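Local coordinates for sensory box/GGDEF family protein (PDB 6EIB) that converts two molecules of GTP into the bacterial second messenger c-di-GMP through its magnesium-dependent GGEEF domain and takes part in biofilm formation, at residues 8-14 with 73-77. Residues are numbered along the deposited sequence; the frame is centred on the assembly and turned at random.
Sequences CNRRKLW and FCGRV. With EDO (1,2-ethanediol), chain L; SO4 (sulfate ion), chain H.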
ATOM      1  N   CYS A   8       6.728  -5.098  -8.190  1.00 40.87           N
ATOM      2  CA  CYS A   8       5.406  -5.166  -7.573  1.00 37.62           C
ATOM      3  C   CYS A   8       4.610  -6.368  -8.090  1.00 37.04           C
ATOM      4  O   CYS A   8       3.372  -6.349  -8.097  1.00 35.23           O
ATOM      5  CB  CYS A   8       4.620  -3.861  -7.801  1.00 37.09           C
ATOM      6  SG  CYS A   8       5.183  -2.422  -6.803  1.00 38.03           S
ATOM      7  N   ASN A   9       5.329  -7.426  -8.461  1.00 37.84           N
ATOM      8  CA  ASN A   9       4.713  -8.648  -8.963  1.00 36.83           C
ATOM      9  C   ASN A   9       3.816  -9.245  -7.889  1.00 33.00           C
ATOM     10  O   ASN A   9       4.235  -9.366  -6.739  1.00 30.02           O
ATOM     11  CB  ASN A   9       5.783  -9.662  -9.392  1.00 37.51           C
ATOM     12  CG  ASN A   9       5.190 -10.943  -9.962  1.00 37.46           C
ATOM     13  OD1 ASN A   9       5.064 -11.962  -9.265  1.00 35.98           O
ATOM     14  ND2 ASN A   9       4.831 -10.899 -11.244  1.00 37.75           N
ATOM     15  N   ARG A  10       2.563  -9.537  -8.246  1.00 30.81           N
ATOM     16  CA  ARG A  10       1.600 -10.043  -7.261  1.00 28.40           C
ATOM     17  C   ARG A  10       1.975 -11.419  -6.727  1.00 25.63           C
ATOM     18  O   ARG A  10       1.904 -11.688  -5.518  1.00 24.71           O
ATOM     19  CB  ARG A  10       0.190 -10.101  -7.876  1.00 30.22           C
ATOM     20  CG  ARG A  10      -0.869 -10.656  -6.944  1.00 28.94           C
ATOM     21  CD  ARG A  10      -2.254 -10.422  -7.556  1.00 28.89           C
ATOM     22  NE  ARG A  10      -2.293 -10.883  -8.940  1.00 31.22           N
ATOM     23  CZ  ARG A  10      -2.416 -12.158  -9.310  1.00 33.61           C
ATOM     24  NH1 ARG A  10      -2.505 -13.124  -8.399  1.00 34.52           N
ATOM     25  NH2 ARG A  10      -2.427 -12.475 -10.596  1.00 35.19           N
ATOM     26  N   ARG A  11       2.334 -12.310  -7.631  1.00 25.60           N
ATOM     27  CA  ARG A  11       2.749 -13.646  -7.244  1.00 29.44           C
ATOM     28  C   ARG A  11       3.910 -13.650  -6.238  1.00 31.26           C
ATOM     29  O   ARG A  11       3.875 -14.380  -5.242  1.00 31.55           O
ATOM     30  CB  ARG A  11       3.127 -14.431  -8.501  1.00 31.51           C
ATOM     31  CG  ARG A  11       3.573 -15.809  -8.232  1.00 34.38           C
ATOM     32  CD  ARG A  11       3.944 -16.519  -9.529  1.00 39.06           C
ATOM     33  NE  ARG A  11       3.635 -17.935  -9.417  1.00 42.45           N
ATOM     34  CZ  ARG A  11       2.949 -18.641 -10.307  1.00 45.82           C
ATOM     35  NH1 ARG A  11       2.505 -18.076 -11.425  1.00 46.66           N
ATOM     36  NH2 ARG A  11       2.738 -19.933 -10.087  1.00 47.70           N
ATOM     37  N   LYS A  12       4.943 -12.859  -6.514  1.00 31.45           N
ATOM     38  CA  LYS A  12       6.132 -12.816  -5.646  1.00 31.86           C
ATOM     39  C   LYS A  12       5.784 -12.207  -4.298  1.00 28.33           C
ATOM     40  O   LYS A  12       6.362 -12.555  -3.259  1.00 27.82           O
ATOM     41  CB  LYS A  12       7.229 -11.979  -6.287  1.00 34.53           C
ATOM     42  CG  LYS A  12       8.082 -12.683  -7.280  1.00 40.49           C
ATOM     43  CD  LYS A  12       8.608 -11.639  -8.262  1.00 44.01           C
ATOM     44  CE  LYS A  12       9.180 -12.276  -9.527  1.00 48.98           C
ATOM     45  NZ  LYS A  12       9.600 -11.204 -10.491  1.00 51.48           N
ATOM     46  N   LEU A  13       4.869 -11.238  -4.338  1.00 25.85           N
ATOM     47  CA  LEU A  13       4.468 -10.542  -3.128  1.00 25.05           C
ATOM     48  C   LEU A  13       3.893 -11.517  -2.120  1.00 25.20           C
ATOM     49  O   LEU A  13       4.299 -11.521  -0.938  1.00 26.52           O
ATOM     50  CB  LEU A  13       3.446  -9.422  -3.439  1.00 25.26           C
ATOM     51  CG  LEU A  13       2.992  -8.552  -2.242  1.00 23.99           C
ATOM     52  CD1 LEU A  13       1.943  -9.208  -1.383  1.00 23.53           C
ATOM     53  CD2 LEU A  13       4.218  -8.146  -1.352  1.00 28.46           C
ATOM     54  N   TRP A  14       2.908 -12.307  -2.546  1.00 23.22           N
ATOM     55  CA  TRP A  14       2.258 -13.167  -1.575  1.00 21.41           C
ATOM     56  C   TRP A  14       3.251 -14.158  -0.981  1.00 21.82           C
ATOM     57  O   TRP A  14       3.228 -14.424   0.222  1.00 18.90           O
ATOM     58  CB  TRP A  14       1.083 -13.915  -2.185  1.00 21.41           C
ATOM     59  CG  TRP A  14      -0.089 -13.058  -2.618  1.00 20.10           C
ATOM     60  CD1 TRP A  14      -0.658 -13.039  -3.869  1.00 20.60           C
ATOM     61  CD2 TRP A  14      -0.847 -12.128  -1.818  1.00 20.47           C
ATOM     62  NE1 TRP A  14      -1.721 -12.162  -3.894  1.00 21.07           N
ATOM     63  CE2 TRP A  14      -1.874 -11.603  -2.651  1.00 19.72           C
ATOM     64  CE3 TRP A  14      -0.778 -11.702  -0.485  1.00 20.92           C
ATOM     65  CZ2 TRP A  14      -2.799 -10.670  -2.199  1.00 19.23           C
ATOM     66  CZ3 TRP A  14      -1.721 -10.753  -0.036  1.00 20.87           C
ATOM     67  CH2 TRP A  14      -2.717 -10.266  -0.889  1.00 20.19           C
ATOM     68  N   PHE A  73       8.584  -5.154   0.611  1.00 29.27           N
ATOM     69  CA  PHE A  73       8.049  -5.892  -0.518  1.00 27.44           C
ATOM     70  C   PHE A  73       6.851  -5.125  -1.036  1.00 24.38           C
ATOM     71  O   PHE A  73       6.159  -4.524  -0.231  1.00 21.41           O
ATOM     72  CB  PHE A  73       7.604  -7.304  -0.126  1.00 24.64           C
ATOM     73  CG  PHE A  73       8.663  -8.110   0.569  1.00 26.32           C
ATOM     74  CD1 PHE A  73       9.770  -8.576  -0.134  1.00 28.13           C
ATOM     75  CD2 PHE A  73       8.538  -8.425   1.910  1.00 26.86           C
ATOM     76  CE1 PHE A  73      10.757  -9.362   0.509  1.00 30.36           C
ATOM     77  CE2 PHE A  73       9.522  -9.210   2.563  1.00 29.42           C
ATOM     78  CZ  PHE A  73      10.617  -9.664   1.867  1.00 30.24           C
ATOM     79  N   CYS A  74       6.630  -5.146  -2.351  1.00 25.23           N
ATOM     80  CA  CYS A  74       5.484  -4.468  -2.958  1.00 25.37           C
ATOM     81  C   CYS A  74       4.712  -5.402  -3.854  1.00 26.46           C
ATOM     82  O   CYS A  74       5.300  -6.257  -4.514  1.00 28.50           O
ATOM     83  CB  CYS A  74       5.960  -3.251  -3.774  1.00 28.11           C
ATOM     84  SG  CYS A  74       4.616  -2.499  -4.830  1.00 42.11           S
ATOM     85  N   GLY A  75       3.389  -5.225  -3.926  1.00 25.52           N
ATOM     86  CA  GLY A  75       2.616  -6.018  -4.859  1.00 23.82           C
ATOM     87  C   GLY A  75       1.403  -5.232  -5.338  1.00 21.58           C
ATOM     88  O   GLY A  75       0.730  -4.551  -4.573  1.00 17.64           O
ATOM     89  N   ARG A  76       1.159  -5.300  -6.626  1.00 23.01           N
ATOM     90  CA  ARG A  76      -0.096  -4.783  -7.133  1.00 25.08           C
ATOM     91  C   ARG A  76      -1.096  -5.900  -7.012  1.00 23.18           C
ATOM     92  O   ARG A  76      -1.088  -6.793  -7.840  1.00 24.61           O
ATOM     93  CB  ARG A  76       0.056  -4.342  -8.576  1.00 28.64           C
ATOM     94  CG  ARG A  76      -1.165  -3.612  -9.137  1.00 30.92           C
ATOM     95  CD  ARG A  76      -1.043  -3.544 -10.642  1.00 33.65           C
ATOM     96  NE  ARG A  76      -2.158  -2.837 -11.229  1.00 36.21           N
ATOM     97  CZ  ARG A  76      -2.370  -2.772 -12.531  1.00 37.79           C
ATOM     98  NH1 ARG A  76      -1.530  -3.397 -13.350  1.00 38.15           N
ATOM     99  NH2 ARG A  76      -3.424  -2.095 -13.000  1.00 38.25           N
ATOM    100  N   VAL A  77      -1.985  -5.847  -6.027  1.00 23.00           N
ATOM    101  CA  VAL A  77      -2.872  -7.002  -5.810  1.00 23.94           C
ATOM    102  C   VAL A  77      -4.262  -6.866  -6.452  1.00 26.26           C
ATOM    103  O   VAL A  77      -5.087  -7.805  -6.431  1.00 26.86           O
ATOM    104  CB  VAL A  77      -3.033  -7.286  -4.312  1.00 22.68           C
ATOM    105  CG1 VAL A  77      -1.693  -7.750  -3.716  1.00 22.29           C
ATOM    106  CG2 VAL A  77      -3.567  -6.049  -3.580  1.00 20.70           C
TER
HETATM  107  C1  EDO L 208      -0.172 -21.077  -9.627  1.00 52.20           C
HETATM  108  O1  EDO L 208      -0.126 -19.650  -9.733  1.00 50.97           O
HETATM  109  C2  EDO L 208      -0.073 -21.689 -11.021  1.00 53.77           C
HETATM  110  O2  EDO L 208       1.288 -21.647 -11.475  1.00 54.72           O
HETATM  111  S   SO4 H 204      -3.450  -7.603 -11.032  1.00110.93           S
HETATM  112  O1  SO4 H 204      -2.791  -7.174 -12.263  1.00110.91           O
HETATM  113  O2  SO4 H 204      -3.825  -6.426 -10.262  1.00111.05           O
HETATM  114  O3  SO4 H 204      -4.655  -8.371 -11.341  1.00111.04           O
HETATM  115  O4  SO4 H 204      -2.526  -8.421 -10.254  1.00110.85           O
HETATM  116  O   HOH W   1       6.520  -8.253  -5.480  1.00 32.73           O
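A disulfide between Cys8 and Cys74 joins the turn before helix 10-27 to strand 73-76, an outermost strand of the GGDEF-domain sheet, and illustrates how one covalent link can be backed by backbone bonding and apolar contact. The sulfurs sit at 2.1 Å from SG to SG, with the S-S torsion near a right angle (94°). With SG of Cys74 anti to its backbone N (chi1 170°), the sulfur points to Cys8. Next to this link, Arg76 N gives a nearly straight hydrogen bond to Cys8 O, 2.9 Å long, with the donor tilted 20° from the carbonyl plane. Gly75 CA also approaches Cys8 O, at 3.3 Å, a CA-H...O contact.

One residue on, Asn9 caps the helix: its OD1 accepts, on an in-plane lone pair, from Lys12 N. Leu13 then lays CG 3.7 Å from Gly75 CA, a closeness that the missing side chain permits, and reaches CD2 to Phe73 CB. Farther along, Val77 CG1 touches the Trp14 ring obliquely at CZ2, 3.5 Å away. Beside the exposed Arg10 a sulfate, probably from the crystallisation liquor, takes a hydrogen bond from Arg10 NE to its O4; the bend at chi3 swings NE toward the sulfate, whose O4 lies in the guanidinium plane at its edge.

Strand 81-87 pairs with the other edge of the strand, through Phe73 with Val85 and Gly75 with Ile83, while Leu13 and Val77 both rest on Ile83. Cys74 meets Phe64 of helix 50-67, and Arg76, whose NH2 is hydrogen-bonded to Gly79 O, touches Leu57 of that helix.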